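Long-range contact in metallo-carboxypeptidase (Pseudomonas aeruginosa, PDB 4A39), which probably removes C-terminal residues from peptides or proteins as a zinc-dependent M14 carboxypeptidase of the cytosolic type: residues F67-A72 / L107-E112. Sequence-based numbering, arbitrary orientation.
Sequences FTLVNA and LHFQLE
Two antiparallel strands, 65-69 and 106-111, lie side by side in the beta-sheet of the N-terminal domain of this cytosolic carboxypeptidase, away from the zinc site. Phe67 pairs with Phe109 through a nearly straight hydrogen bond from Phe67 N to Phe109 O (2.9 Å, 168°) and a return one from Phe109 N to Phe67 O. Leu69 N reaches Leu107 O at 2.8 Å, but the hydrogen bond from Leu107 N to Leu69 O stretches to 3.3 Å; this carbonyl, in the first residue of a type I turn, also accepts Ala72 N.

Phe109 takes the crowded position between its backbone N and carbonyl carbon (chi1 49°). Phe67 CB sits over its ring toward the rim, 3.4 Å from Phe109 CE1, a CH-pi contact; the two rings, 16° from parallel, barely overlap. Leu69 CD1 touches Leu107 CD2. Flat and branched apolar groups fill this buried face, where Phe54 and Phe120, from strands 53-57 and 118-121 of the same mixed sheet, meet both phenylalanines. On the other face beta-branched Thr68, at home in a strand, forms a non-hydrogen-bonded pair with His108; its CG2 lies beside the imidazole, whose NE2, at a partly exposed position, hydrogen-bonds to Asp105 OD2. A water donates to Phe67 O and accepts from Gln110 NE2, which also hydrogen-bonds to Gln101 OE1.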
ATOM      1  N   PHE A  67      12.366  17.547  16.027  1.00  7.27           N
ATOM      2  CA  PHE A  67      10.943  17.237  16.109  1.00  6.60           C
ATOM      3  C   PHE A  67      10.636  16.053  17.015  1.00  6.01           C
ATOM      4  O   PHE A  67      11.444  15.131  17.143  1.00  4.84           O
ATOM      5  CB  PHE A  67      10.407  16.911  14.711  1.00  6.94           C
ATOM      6  CG  PHE A  67      10.560  18.027  13.718  1.00  6.50           C
ATOM      7  CD1 PHE A  67      11.766  18.215  13.041  1.00  5.81           C
ATOM      8  CD2 PHE A  67       9.497  18.885  13.449  1.00  7.81           C
ATOM      9  CE1 PHE A  67      11.909  19.239  12.108  1.00  4.71           C
ATOM     10  CE2 PHE A  67       9.629  19.916  12.515  1.00  5.33           C
ATOM     11  CZ  PHE A  67      10.839  20.093  11.841  1.00  6.06           C
ATOM     12  N   THR A  68       9.458  16.088  17.629  1.00  5.91           N
ATOM     13  CA  THR A  68       9.001  15.004  18.487  1.00  4.97           C
ATOM     14  C   THR A  68       7.511  14.754  18.288  1.00  6.45           C
ATOM     15  O   THR A  68       6.709  15.681  18.365  1.00  6.31           O
ATOM     16  CB  THR A  68       9.209  15.307  19.991  1.00  4.86           C
ATOM     17  OG1 THR A  68      10.609  15.409  20.280  1.00  5.62           O
ATOM     18  CG2 THR A  68       8.595  14.187  20.841  1.00  6.12           C
ATOM     19  N   LEU A  69       7.153  13.506  17.999  1.00  5.88           N
ATOM     20  CA  LEU A  69       5.749  13.130  17.867  1.00  6.65           C
ATOM     21  C   LEU A  69       5.484  12.567  19.261  1.00  6.72           C
ATOM     22  O   LEU A  69       5.752  11.398  19.538  1.00  7.15           O
ATOM     23  CB  LEU A  69       5.569  12.064  16.781  1.00  6.29           C
ATOM     24  CG  LEU A  69       6.076  12.483  15.396  1.00  6.77           C
ATOM     25  CD1 LEU A  69       5.633  11.458  14.357  1.00  6.65           C
ATOM     26  CD2 LEU A  69       5.528  13.866  15.043  1.00  6.83           C
ATOM     27  N   VAL A  70       4.978  13.432  20.134  1.00  7.93           N
ATOM     28  CA  VAL A  70       4.735  13.103  21.535  1.00  7.76           C
ATOM     29  C   VAL A  70       3.805  11.945  21.867  1.00  6.71           C
ATOM     30  O   VAL A  70       3.935  11.344  22.937  1.00  6.51           O
ATOM     31  CB  VAL A  70       4.232  14.343  22.311  1.00  8.10           C
ATOM     32  CG1 VAL A  70       5.177  15.515  22.090  1.00  9.30           C
ATOM     33  CG2 VAL A  70       2.815  14.692  21.885  1.00  9.03           C
ATOM     34  N   ASN A  71       2.875  11.619  20.972  1.00  6.12           N
ATOM     35  CA  ASN A  71       1.942  10.535  21.260  1.00  5.61           C
ATOM     36  C   ASN A  71       2.208   9.253  20.474  1.00  6.25           C
ATOM     37  O   ASN A  71       1.335   8.398  20.347  1.00  5.08           O
ATOM     38  CB  ASN A  71       0.497  11.012  21.053  1.00  6.88           C
ATOM     39  CG  ASN A  71       0.195  11.388  19.613  1.00  6.51           C
ATOM     40  OD1 ASN A  71       1.102  11.604  18.810  1.00  4.98           O
ATOM     41  ND2 ASN A  71      -1.097  11.483  19.287  1.00  5.91           N
ATOM     42  N   ALA A  72       3.427   9.114  19.965  1.00  6.40           N
ATOM     43  CA  ALA A  72       3.800   7.922  19.206  1.00  6.35           C
ATOM     44  C   ALA A  72       3.587   6.658  20.048  1.00  7.43           C
ATOM     45  O   ALA A  72       3.244   5.599  19.525  1.00  7.31           O
ATOM     46  CB  ALA A  72       5.263   8.024  18.763  1.00  6.32           C
ATOM     47  N   LEU A 107       8.500   9.618  19.130  1.00  6.18           N
ATOM     48  CA  LEU A 107       9.399   9.503  17.983  1.00  5.26           C
ATOM     49  C   LEU A 107      10.081  10.849  17.808  1.00  5.43           C
ATOM     50  O   LEU A 107       9.418  11.885  17.816  1.00  5.82           O
ATOM     51  CB  LEU A 107       8.627   9.174  16.699  1.00  5.76           C
ATOM     52  CG  LEU A 107       9.493   9.054  15.435  1.00  6.99           C
ATOM     53  CD1 LEU A 107      10.275   7.749  15.484  1.00  8.90           C
ATOM     54  CD2 LEU A 107       8.630   9.100  14.189  1.00  6.49           C
ATOM     55  N   HIS A 108      11.402  10.827  17.653  1.00  4.67           N
ATOM     56  CA  HIS A 108      12.173  12.047  17.463  1.00  4.64           C
ATOM     57  C   HIS A 108      12.953  11.974  16.156  1.00  5.92           C
ATOM     58  O   HIS A 108      13.427  10.910  15.772  1.00  6.14           O
ATOM     59  CB  HIS A 108      13.189  12.238  18.598  1.00  6.34           C
ATOM     60  CG  HIS A 108      12.604  12.112  19.971  1.00  6.61           C
ATOM     61  ND1 HIS A 108      12.634  10.937  20.691  1.00  8.52           N
ATOM     62  CD2 HIS A 108      11.963  13.015  20.750  1.00  6.18           C
ATOM     63  CE1 HIS A 108      12.037  11.122  21.857  1.00  4.86           C
ATOM     64  NE2 HIS A 108      11.620  12.375  21.916  1.00  8.37           N
ATOM     65  N   PHE A 109      13.069  13.106  15.470  1.00  5.03           N
ATOM     66  CA  PHE A 109      13.866  13.169  14.256  1.00  4.34           C
ATOM     67  C   PHE A 109      14.426  14.579  14.101  1.00  5.44           C
ATOM     68  O   PHE A 109      13.804  15.557  14.530  1.00  5.27           O
ATOM     69  CB  PHE A 109      13.080  12.691  13.014  1.00  4.64           C
ATOM     70  CG  PHE A 109      11.708  13.296  12.850  1.00  4.14           C
ATOM     71  CD1 PHE A 109      11.528  14.462  12.110  1.00  4.19           C
ATOM     72  CD2 PHE A 109      10.588  12.645  13.359  1.00  5.77           C
ATOM     73  CE1 PHE A 109      10.247  14.970  11.873  1.00  4.30           C
ATOM     74  CE2 PHE A 109       9.299  13.146  13.128  1.00  6.39           C
ATOM     75  CZ  PHE A 109       9.132  14.308  12.384  1.00  4.84           C
ATOM     76  N   GLN A 110      15.622  14.673  13.525  1.00  5.15           N
ATOM     77  CA  GLN A 110      16.285  15.959  13.359  1.00  5.80           C
ATOM     78  C   GLN A 110      16.714  16.270  11.932  1.00  5.91           C
ATOM     79  O   GLN A 110      17.030  15.373  11.143  1.00  6.43           O
ATOM     80  CB  GLN A 110      17.525  16.043  14.263  1.00  5.58           C
ATOM     81  CG  GLN A 110      17.302  15.700  15.739  1.00  5.00           C
ATOM     82  CD  GLN A 110      17.230  14.205  16.005  1.00  6.63           C
ATOM     83  OE1 GLN A 110      18.056  13.434  15.517  1.00  7.07           O
ATOM     84  NE2 GLN A 110      16.242  13.792  16.795  1.00  6.44           N
ATOM     85  N   LEU A 111      16.746  17.561  11.617  1.00  5.83           N
ATOM     86  CA  LEU A 111      17.159  18.025  10.302  1.00  5.70           C
ATOM     87  C   LEU A 111      17.611  19.473  10.347  1.00  7.52           C
ATOM     88  O   LEU A 111      16.992  20.305  11.011  1.00  7.45           O
ATOM     89  CB  LEU A 111      16.002  17.917   9.300  1.00  6.22           C
ATOM     90  CG  LEU A 111      16.271  18.500   7.904  1.00  7.48           C
ATOM     91  CD1 LEU A 111      17.290  17.633   7.169  1.00  7.61           C
ATOM     92  CD2 LEU A 111      14.972  18.568   7.115  1.00  8.58           C
ATOM     93  N   GLU A 112      18.712  19.770   9.664  1.00  8.32           N
ATOM     94  CA  GLU A 112      19.178  21.146   9.542  1.00  9.22           C
ATOM     95  C   GLU A 112      18.811  21.399   8.082  1.00  8.45           C
ATOM     96  O   GLU A 112      19.582  21.075   7.173  1.00  9.40           O
ATOM     97  CB  GLU A 112      20.690  21.253   9.731  1.00 11.99           C
ATOM     98  CG  GLU A 112      21.180  22.693   9.706  1.00 14.35           C
ATOM     99  CD  GLU A 112      22.685  22.810   9.796  1.00 17.15           C
ATOM    100  OE1 GLU A 112      23.283  22.148  10.666  1.00 18.45           O
ATOM    101  OE2 GLU A 112      23.269  23.576   8.999  1.00 20.25           O
TER
HETATM  102  O   HOH W   1      14.260  15.540  18.081  1.00 10.57           O